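Local coordinates for aspartate-semialdehyde dehydrogenase 2 (Vibrio cholerae, PDB 2R00), which catalyses the NADPH-dependent reductive dephosphorylation of L-aspartyl-4-phosphate to L-aspartate-semialdehyde, a step on the way to lysine, methionine and threonine, at residues E246-T252 / S305-V311; I149-N153 / S228-N232; T133-L137 / E219-F224. All blocks are in the same frame, centred on the assembly; numbering follows the deposited sequence.

Interaction 1. Residues E246-T252 / S305-V311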
loop_
_atom_site.group_PDB
_atom_site.type_symbol
_atom_site.label_atom_id
_atom_site.label_comp_id
_atom_site.label_asym_id
_atom_site.label_seq_id
_atom_site.Cartn_x
_atom_site.Cartn_y
_atom_site.Cartn_z
ATOM N N GLU A 246 2.360 -4.897 5.034
ATOM C CA GLU A 246 2.019 -3.590 5.589
ATOM C C GLU A 246 2.987 -2.552 5.075
ATOM O O GLU A 246 4.176 -2.802 5.024
ATOM C CB GLU A 246 2.140 -3.587 7.103
ATOM C CG GLU A 246 1.390 -4.679 7.778
ATOM C CD GLU A 246 1.609 -4.678 9.245
ATOM O OE1 GLU A 246 2.720 -4.334 9.699
ATOM O OE2 GLU A 246 0.663 -5.023 9.950
ATOM N N ALA A 247 2.463 -1.389 4.709
ATOM C CA ALA A 247 3.267 -0.216 4.392
ATOM C C ALA A 247 3.160 0.705 5.596
ATOM O O ALA A 247 2.044 1.008 6.052
ATOM C CB ALA A 247 2.724 0.478 3.141
ATOM N N VAL A 248 4.302 1.124 6.138
ATOM C CA VAL A 248 4.317 1.884 7.394
ATOM C C VAL A 248 5.014 3.222 7.224
ATOM O O VAL A 248 6.160 3.289 6.756
ATOM C CB VAL A 248 5.031 1.112 8.562
ATOM C CG1 VAL A 248 4.823 1.841 9.898
ATOM C CG2 VAL A 248 4.535 -0.322 8.659
ATOM N N HIS A 249 4.311 4.289 7.596
ATOM C CA HIS A 249 4.942 5.588 7.756
ATOM C C HIS A 249 4.895 5.994 9.225
ATOM O O HIS A 249 3.830 5.930 9.851
ATOM C CB HIS A 249 4.260 6.665 6.905
ATOM C CG HIS A 249 4.799 8.040 7.154
ATOM N ND1 HIS A 249 5.934 8.520 6.537
ATOM C CD2 HIS A 249 4.381 9.023 7.986
ATOM C CE1 HIS A 249 6.177 9.747 6.963
ATOM N NE2 HIS A 249 5.250 10.074 7.845
ATOM N N VAL A 250 6.043 6.407 9.760
ATOM C CA VAL A 250 6.116 6.897 11.133
ATOM C C VAL A 250 6.670 8.319 11.231
ATOM O O VAL A 250 7.648 8.679 10.580
ATOM C CB VAL A 250 6.877 5.921 12.093
ATOM C CG1 VAL A 250 6.185 4.562 12.113
ATOM C CG2 VAL A 250 8.322 5.756 11.703
ATOM N N GLU A 251 5.989 9.124 12.029
ATOM C CA GLU A 251 6.430 10.456 12.372
ATOM C C GLU A 251 7.124 10.304 13.727
ATOM O O GLU A 251 6.486 9.936 14.724
ATOM C CB GLU A 251 5.212 11.374 12.458
ATOM C CG GLU A 251 5.493 12.843 12.333
ATOM C CD GLU A 251 6.112 13.240 11.003
ATOM O OE1 GLU A 251 6.984 14.119 11.041
ATOM O OE2 GLU A 251 5.754 12.691 9.939
ATOM N N THR A 252 8.437 10.515 13.739
ATOM C CA THR A 252 9.244 10.322 14.954
ATOM C C THR A 252 9.342 11.626 15.757
ATOM O O THR A 252 9.000 12.700 15.249
ATOM C CB THR A 252 10.652 9.778 14.623
ATOM O OG1 THR A 252 11.347 10.716 13.797
ATOM C CG2 THR A 252 10.563 8.443 13.894
ATOM N N SER A 305 12.502 13.204 10.241
ATOM C CA SER A 305 11.601 12.719 11.291
ATOM C C SER A 305 10.403 11.959 10.680
ATOM O O SER A 305 9.437 11.607 11.371
ATOM C CB SER A 305 11.195 13.838 12.267
ATOM O OG SER A 305 10.335 14.792 11.670
ATOM N N GLY A 306 10.487 11.701 9.373
ATOM C CA GLY A 306 9.578 10.790 8.698
ATOM C C GLY A 306 10.335 9.575 8.198
ATOM O O GLY A 306 11.307 9.701 7.442
ATOM N N ILE A 307 9.899 8.395 8.632
ATOM C CA ILE A 307 10.514 7.131 8.217
ATOM C C ILE A 307 9.458 6.208 7.601
ATOM O O ILE A 307 8.324 6.112 8.100
ATOM C CB ILE A 307 11.290 6.453 9.399
ATOM C CG1 ILE A 307 12.749 6.917 9.419
ATOM C CG2 ILE A 307 11.267 4.922 9.316
ATOM C CD1 ILE A 307 13.660 6.151 8.414
ATOM N N ASN A 308 9.844 5.557 6.504
ATOM C CA ASN A 308 8.985 4.658 5.746
ATOM C C ASN A 308 9.619 3.275 5.659
ATOM O O ASN A 308 10.830 3.156 5.505
ATOM C CB ASN A 308 8.779 5.188 4.323
ATOM C CG ASN A 308 8.109 6.539 4.298
ATOM O OD1 ASN A 308 6.884 6.636 4.403
ATOM N ND2 ASN A 308 8.905 7.593 4.158
ATOM N N LEU A 309 8.790 2.242 5.753
ATOM C CA LEU A 309 9.230 0.858 5.605
ATOM C C LEU A 309 8.029 -0.009 5.265
ATOM O O LEU A 309 6.890 0.370 5.542
ATOM C CB LEU A 309 9.905 0.343 6.887
ATOM C CG LEU A 309 9.066 0.307 8.177
ATOM C CD1 LEU A 309 9.512 -0.818 9.072
ATOM C CD2 LEU A 309 9.113 1.625 8.914
ATOM N N TRP A 310 8.295 -1.158 4.654
ATOM C CA TRP A 310 7.294 -2.188 4.424
ATOM C C TRP A 310 7.662 -3.429 5.213
ATOM O O TRP A 310 8.839 -3.749 5.374
ATOM C CB TRP A 310 7.197 -2.536 2.939
ATOM C CG TRP A 310 6.431 -1.516 2.129
ATOM C CD1 TRP A 310 6.725 -0.186 1.991
ATOM C CD2 TRP A 310 5.260 -1.752 1.335
ATOM N NE1 TRP A 310 5.803 0.421 1.168
ATOM C CE2 TRP A 310 4.897 -0.517 0.747
ATOM C CE3 TRP A 310 4.479 -2.886 1.066
ATOM C CZ2 TRP A 310 3.789 -0.387 -0.094
ATOM C CZ3 TRP A 310 3.382 -2.756 0.238
ATOM C CH2 TRP A 310 3.047 -1.517 -0.341
ATOM N N VAL A 311 6.640 -4.108 5.721
ATOM C CA VAL A 311 6.812 -5.250 6.603
ATOM C C VAL A 311 5.962 -6.370 6.040
ATOM O O VAL A 311 4.788 -6.162 5.718
ATOM C CB VAL A 311 6.355 -4.913 8.054
ATOM C CG1 VAL A 311 6.643 -6.068 8.994
ATOM C CG2 VAL A 311 7.021 -3.660 8.547
HETATM O O HOH W 1 5.331 3.909 3.491
#
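Strands 246-252 and 306-311 run antiparallel, their axes approaching to 4.7 Å with 160° between the N-to-C directions. E246 with V311, V248 with L309 and V250 with I307 are hydrogen-bonded pairs, each joined by two bonds: V250 N to I307 O is 2.8 Å and I307 N to V250 O is 3.0 Å, for example. A247 with W310, H249 with N308 and E251 with G306 are the non-hydrogen-bonded pairs between them. At the far end T252 N still reaches S305 O at 2.8 Å, where the chain turns a corner. These are central strands of the mixed sheet of the C-terminal dimerization domain, flanked by strands 149-159 and 292-300.

Side chains alternate between two faces. On one, V248 CG2 meets V311 CG2 at 4.2 Å and V250 CG2 meets I307 CB at 3.8 Å; E246 on this face lies against helix 131-147, its side chain about 7 Å from that of the catalytic C131. The other face holds a CH-pi contact, A247 CB sitting 3.7 Å from the centroid of the six-membered ring of W310, 24° off its normal. H249 ND1 donates to N308 OD1 at 3.0 Å, while N308 ND2 is held by D300. H249 and N308 pack against R151 and N153 of the second subunit, which places this face at the dimer interface.

Interaction 2. Residues I149-N153 / S228-N232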
loop_
_atom_site.group_PDB
_atom_site.type_symbol
_atom_site.label_atom_id
_atom_site.label_comp_id
_atom_site.label_asym_id
_atom_site.label_seq_id
_atom_site.Cartn_x
_atom_site.Cartn_y
_atom_site.Cartn_z
ATOM N N ILE A 149 7.850 7.873 18.828
ATOM C CA ILE A 149 6.894 7.907 17.727
ATOM C C ILE A 149 5.689 8.761 18.099
ATOM O O ILE A 149 5.040 8.535 19.123
ATOM C CB ILE A 149 6.429 6.488 17.290
ATOM C CG1 ILE A 149 7.616 5.645 16.808
ATOM C CG2 ILE A 149 5.360 6.594 16.181
ATOM C CD1 ILE A 149 7.276 4.207 16.525
ATOM N N GLU A 150 5.413 9.744 17.249
ATOM C CA GLU A 150 4.309 10.674 17.424
ATOM C C GLU A 150 3.070 10.140 16.714
ATOM O O GLU A 150 1.981 10.095 17.291
ATOM C CB GLU A 150 4.714 12.036 16.851
ATOM C CG GLU A 150 3.754 13.181 17.113
ATOM C CD GLU A 150 4.310 14.520 16.629
ATOM O OE1 GLU A 150 3.934 15.569 17.208
ATOM O OE2 GLU A 150 5.137 14.523 15.677
ATOM N N ARG A 151 3.253 9.719 15.461
ATOM C CA ARG A 151 2.154 9.257 14.632
ATOM C C ARG A 151 2.582 8.105 13.719
ATOM O O ARG A 151 3.662 8.145 13.126
ATOM C CB ARG A 151 1.629 10.421 13.799
ATOM C CG ARG A 151 0.301 10.161 13.114
ATOM C CD ARG A 151 -0.126 11.353 12.261
ATOM N NE ARG A 151 0.409 12.605 12.789
ATOM C CZ ARG A 151 1.245 13.400 12.126
ATOM N NH1 ARG A 151 1.619 13.085 10.888
ATOM N NH2 ARG A 151 1.692 14.515 12.694
ATOM N N ILE A 152 1.732 7.077 13.640
ATOM C CA ILE A 152 1.904 5.970 12.683
ATOM C C ILE A 152 0.736 5.983 11.704
ATOM O O ILE A 152 -0.432 5.949 12.114
ATOM C CB ILE A 152 1.927 4.572 13.376
ATOM C CG1 ILE A 152 3.068 4.469 14.398
ATOM C CG2 ILE A 152 2.052 3.446 12.330
ATOM C CD1 ILE A 152 2.860 3.366 15.464
ATOM N N ASN A 153 1.058 6.046 10.415
ATOM C CA ASN A 153 0.096 5.769 9.362
ATOM C C ASN A 153 0.483 4.450 8.687
ATOM O O ASN A 153 1.614 4.282 8.213
ATOM C CB ASN A 153 0.040 6.924 8.353
ATOM C CG ASN A 153 -0.708 8.149 8.904
ATOM O OD1 ASN A 153 -0.404 8.632 9.993
ATOM N ND2 ASN A 153 -1.687 8.644 8.149
ATOM N N SER A 228 -0.762 8.432 23.880
ATOM C CA SER A 228 -0.411 9.606 23.073
ATOM C C SER A 228 -0.004 9.280 21.627
ATOM O O SER A 228 -0.076 10.149 20.747
ATOM C CB SER A 228 0.656 10.464 23.765
ATOM O OG SER A 228 1.957 9.915 23.624
ATOM N N ILE A 229 0.407 8.040 21.371
ATOM C CA ILE A 229 0.735 7.645 19.998
ATOM C C ILE A 229 -0.527 7.591 19.160
ATOM O O ILE A 229 -1.462 6.843 19.459
ATOM C CB ILE A 229 1.457 6.295 19.886
ATOM C CG1 ILE A 229 2.631 6.221 20.856
ATOM C CG2 ILE A 229 1.981 6.109 18.471
ATOM C CD1 ILE A 229 3.405 4.905 20.779
ATOM N N MET A 230 -0.547 8.397 18.108
ATOM C CA MET A 230 -1.646 8.347 17.152
ATOM C C MET A 230 -1.362 7.305 16.073
ATOM O O MET A 230 -0.239 7.188 15.579
ATOM C CB MET A 230 -1.921 9.736 16.573
ATOM C CG MET A 230 -2.433 10.756 17.628
ATOM S SD MET A 230 -4.058 10.375 18.369
ATOM C CE MET A 230 -3.586 9.626 19.937
ATOM N N VAL A 231 -2.391 6.529 15.748
ATOM C CA VAL A 231 -2.290 5.441 14.786
ATOM C C VAL A 231 -3.427 5.601 13.784
ATOM O O VAL A 231 -4.593 5.704 14.163
ATOM C CB VAL A 231 -2.405 4.055 15.465
ATOM C CG1 VAL A 231 -2.096 2.944 14.456
ATOM C CG2 VAL A 231 -1.476 3.953 16.704
ATOM N N ASN A 232 -3.081 5.624 12.508
ATOM C CA ASN A 232 -4.059 5.825 11.442
ATOM C C ASN A 232 -3.971 4.688 10.422
ATOM O O ASN A 232 -3.205 4.776 9.459
ATOM C CB ASN A 232 -3.805 7.192 10.801
ATOM C CG ASN A 232 -3.841 8.319 11.827
ATOM O OD1 ASN A 232 -4.868 8.550 12.448
ATOM N ND2 ASN A 232 -2.710 8.989 12.035
#
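N232, I152 and I229 lose the most surface here, 73, 65 and 55 Å² respectively. N232 bonds twice across the contact: its backbone N donates to I152 O at 2.7 Å, and its side-chain ND2 donates to N153 OD1 at 3.1 Å. The second bond joins side chains on the same face, and both asparagines also reach across the dimer, N232 OD1 accepting from I301 N of the second subunit and N153 ND2 donating to D300 OD1 of the second subunit.

I152 uses both its backbone N and O across the contact. Besides accepting from N232, it donates from N to M230 O at 2.8 Å; M230 N in turn donates to E150 O at 3.2 Å. This alternation, with an angle of 10° between the strand directions and an axis separation of 4.7 Å, defines parallel pairing of 151-153 with 230-232. The side chain of I152 goes to the opposite face from N232, where its CB lies 4.5 Å from V231 CG1.

I229, just before the second strand, extends the apolar patch: its CG2 lies 4.1 Å from I149 CG2 and 4.2 Å from I152 CD1.

In the sheet of the dimerization domain, strand 230-238 is outermost within this chain. Across the other edge of 149-153 runs strand 244-252, where E150 and R151 both face E251 in a classic beta bulge. Strand 149-159, helix 211-223 and strand 230-238 form a beta-alpha-beta crossover, its helix packing V217 and T220 on the I152 and V231 face beside M136 and L140 of helix 131-147.

Interaction 3. Residues T133-L137 / E219-F224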
loop_
_atom_site.group_PDB
_atom_site.type_symbol
_atom_site.label_atom_id
_atom_site.label_comp_id
_atom_site.label_asym_id
_atom_site.label_seq_id
_atom_site.Cartn_x
_atom_site.Cartn_y
_atom_site.Cartn_z
ATOM N N THR A 133 -0.589 -6.480 13.863
ATOM C CA THR A 133 -0.061 -5.668 14.962
ATOM C C THR A 133 1.284 -6.212 15.448
ATOM O O THR A 133 2.199 -5.442 15.727
ATOM C CB THR A 133 -1.040 -5.628 16.154
ATOM O OG1 THR A 133 -2.346 -5.278 15.686
ATOM C CG2 THR A 133 -0.577 -4.613 17.196
ATOM N N ILE A 134 1.392 -7.533 15.560
ATOM C CA ILE A 134 2.670 -8.181 15.884
ATOM C C ILE A 134 3.773 -7.739 14.905
ATOM O O ILE A 134 4.800 -7.199 15.324
ATOM C CB ILE A 134 2.546 -9.721 15.890
ATOM C CG1 ILE A 134 1.552 -10.180 16.967
ATOM C CG2 ILE A 134 3.936 -10.379 16.106
ATOM C CD1 ILE A 134 1.168 -11.663 16.871
ATOM N N GLN A 135 3.534 -7.943 13.614
ATOM C CA GLN A 135 4.475 -7.578 12.542
ATOM C C GLN A 135 4.976 -6.143 12.699
ATOM O O GLN A 135 6.184 -5.892 12.709
ATOM C CB GLN A 135 3.765 -7.641 11.189
ATOM C CG GLN A 135 3.838 -8.934 10.400
ATOM C CD GLN A 135 2.942 -8.886 9.160
ATOM O OE1 GLN A 135 1.963 -9.633 9.077
ATOM N NE2 GLN A 135 3.254 -7.989 8.204
ATOM N N MET A 136 4.031 -5.206 12.808
ATOM C CA MET A 136 4.346 -3.781 12.841
ATOM C C MET A 136 5.128 -3.396 14.098
ATOM O O MET A 136 6.094 -2.628 14.032
ATOM C CB MET A 136 3.060 -2.937 12.725
ATOM C CG MET A 136 3.316 -1.425 12.698
ATOM S SD MET A 136 1.841 -0.403 12.501
ATOM C CE MET A 136 1.032 -0.583 14.086
ATOM N N LEU A 137 4.693 -3.923 15.238
ATOM C CA LEU A 137 5.282 -3.573 16.526
ATOM C C LEU A 137 6.714 -4.085 16.702
ATOM O O LEU A 137 7.555 -3.410 17.309
ATOM C CB LEU A 137 4.386 -4.067 17.663
ATOM C CG LEU A 137 3.409 -2.983 18.131
ATOM C CD1 LEU A 137 2.150 -3.568 18.623
ATOM C CD2 LEU A 137 4.035 -2.141 19.225
ATOM N N GLU A 219 -4.997 -1.900 19.851
ATOM C CA GLU A 219 -3.906 -2.858 20.083
ATOM C C GLU A 219 -2.532 -2.178 20.140
ATOM O O GLU A 219 -1.744 -2.460 21.030
ATOM C CB GLU A 219 -3.918 -3.980 19.037
ATOM C CG GLU A 219 -5.132 -4.914 19.143
ATOM C CD GLU A 219 -5.048 -6.130 18.223
ATOM O OE1 GLU A 219 -3.944 -6.663 18.022
ATOM O OE2 GLU A 219 -6.108 -6.576 17.723
ATOM N N THR A 220 -2.259 -1.287 19.191
ATOM C CA THR A 220 -0.966 -0.591 19.092
ATOM C C THR A 220 -0.668 0.286 20.314
ATOM O O THR A 220 0.437 0.240 20.875
ATOM C CB THR A 220 -0.902 0.247 17.789
ATOM O OG1 THR A 220 -0.961 -0.645 16.671
ATOM C CG2 THR A 220 0.376 1.066 17.703
ATOM N N GLN A 221 -1.669 1.065 20.724
ATOM C CA GLN A 221 -1.567 1.929 21.902
ATOM C C GLN A 221 -1.401 1.145 23.206
ATOM O O GLN A 221 -0.664 1.581 24.102
ATOM C CB GLN A 221 -2.793 2.840 21.992
ATOM C CG GLN A 221 -2.838 3.918 20.911
ATOM C CD GLN A 221 -4.099 4.762 20.969
ATOM O OE1 GLN A 221 -5.120 4.348 21.530
ATOM N NE2 GLN A 221 -4.041 5.945 20.372
ATOM N N LYS A 222 -2.108 0.017 23.316
ATOM C CA LYS A 222 -1.986 -0.884 24.465
ATOM C C LYS A 222 -0.584 -1.490 24.574
ATOM O O LYS A 222 0.031 -1.451 25.643
ATOM C CB LYS A 222 -3.031 -2.005 24.399
ATOM C CG LYS A 222 -3.063 -2.926 25.613
ATOM C CD LYS A 222 -4.344 -3.759 25.658
ATOM C CE LYS A 222 -4.500 -4.533 26.976
ATOM N NZ LYS A 222 -5.872 -5.174 27.080
ATOM N N ILE A 223 -0.088 -2.058 23.482
ATOM C CA ILE A 223 1.215 -2.729 23.497
ATOM C C ILE A 223 2.345 -1.740 23.818
ATOM O O ILE A 223 3.195 -2.031 24.657
ATOM C CB ILE A 223 1.471 -3.536 22.207
ATOM C CG1 ILE A 223 0.474 -4.698 22.131
ATOM C CG2 ILE A 223 2.908 -4.088 22.167
ATOM C CD1 ILE A 223 0.232 -5.262 20.719
ATOM N N PHE A 224 2.322 -0.572 23.183
ATOM C CA PHE A 224 3.282 0.498 23.500
ATOM C C PHE A 224 3.027 1.098 24.880
ATOM O O PHE A 224 3.883 1.804 25.425
ATOM C CB PHE A 224 3.217 1.628 22.459
ATOM C CG PHE A 224 4.045 1.386 21.201
ATOM C CD1 PHE A 224 5.348 0.902 21.276
ATOM C CD2 PHE A 224 3.527 1.701 19.946
ATOM C CE1 PHE A 224 6.120 0.707 20.112
ATOM C CE2 PHE A 224 4.291 1.511 18.777
ATOM C CZ PHE A 224 5.591 1.011 18.867
#
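E219 opens the contact with its polar pairing: its OE1 accepts a hydrogen bond from T133 OG1 at 3.2 Å. The same carboxylate oxygen accepts from N130 N, so E219 ties the backbone at N130, next to the catalytic C131, to the helix that follows. Its other oxygen, OE2, makes a long, weak ion pair with R100, a predicted phosphate-binding residue, consistent with a place beside the phosphate site.

One residue on, T220 lies where the backbones come nearest, its CA 6.6 Å from that of T133. T220 OG1 is 3.3 Å from M136 CE and 4.0 Å from T133 CG2, both packing distances; this hydroxyl is hydrogen-bonded to M216 O of its own helix. Q221 and K222 face other surroundings, as their place on the helical turn requires, and the contact resumes at I223, whose N bonds to E219 O at 3.0 Å. I223 CD1 meets L137 CD1 at 3.3 Å and T133 CG2 at 3.7 Å. F224 then offers a ring face to L137: L137 CD2 stands 3.5 Å from the centroid of the F224 ring, 11° off the normal, a CH-pi contact. L137, with 97 Å² buried, thus packs on both I223 and F224.

The axes of segments 133-137 and 219-223 cross at -51° and come no closer than 10.7 Å, so the contact is made almost wholly by side chains. Both helices lie against strand 149-159, with M136, T220 and F224 touching I152, while Y144 further along helix 131-147 stacks on the F224 ring.

How the interactions relate
From the N terminus, the chain passes through the nucleotide-binding domain and enters helix 131-147, then strand 149-159. Helix 211-223 returns to the first helix, closing interaction 3 across 81 intervening residues; strand 230-238 then pairs with strand 149-159, closing interaction 2 across 74. These two loops cross, their segments alternating, and the pairs touch where I229 O accepts from Q221 NE2 at 2.9 Å. Interaction 1 follows in series, its 52-residue loop closing at 305-311. Strand 244-252 joins it to interaction 2 in one sheet, with E251 N 2.8 Å from R151 O, while E246 links it to M136 in interaction 3.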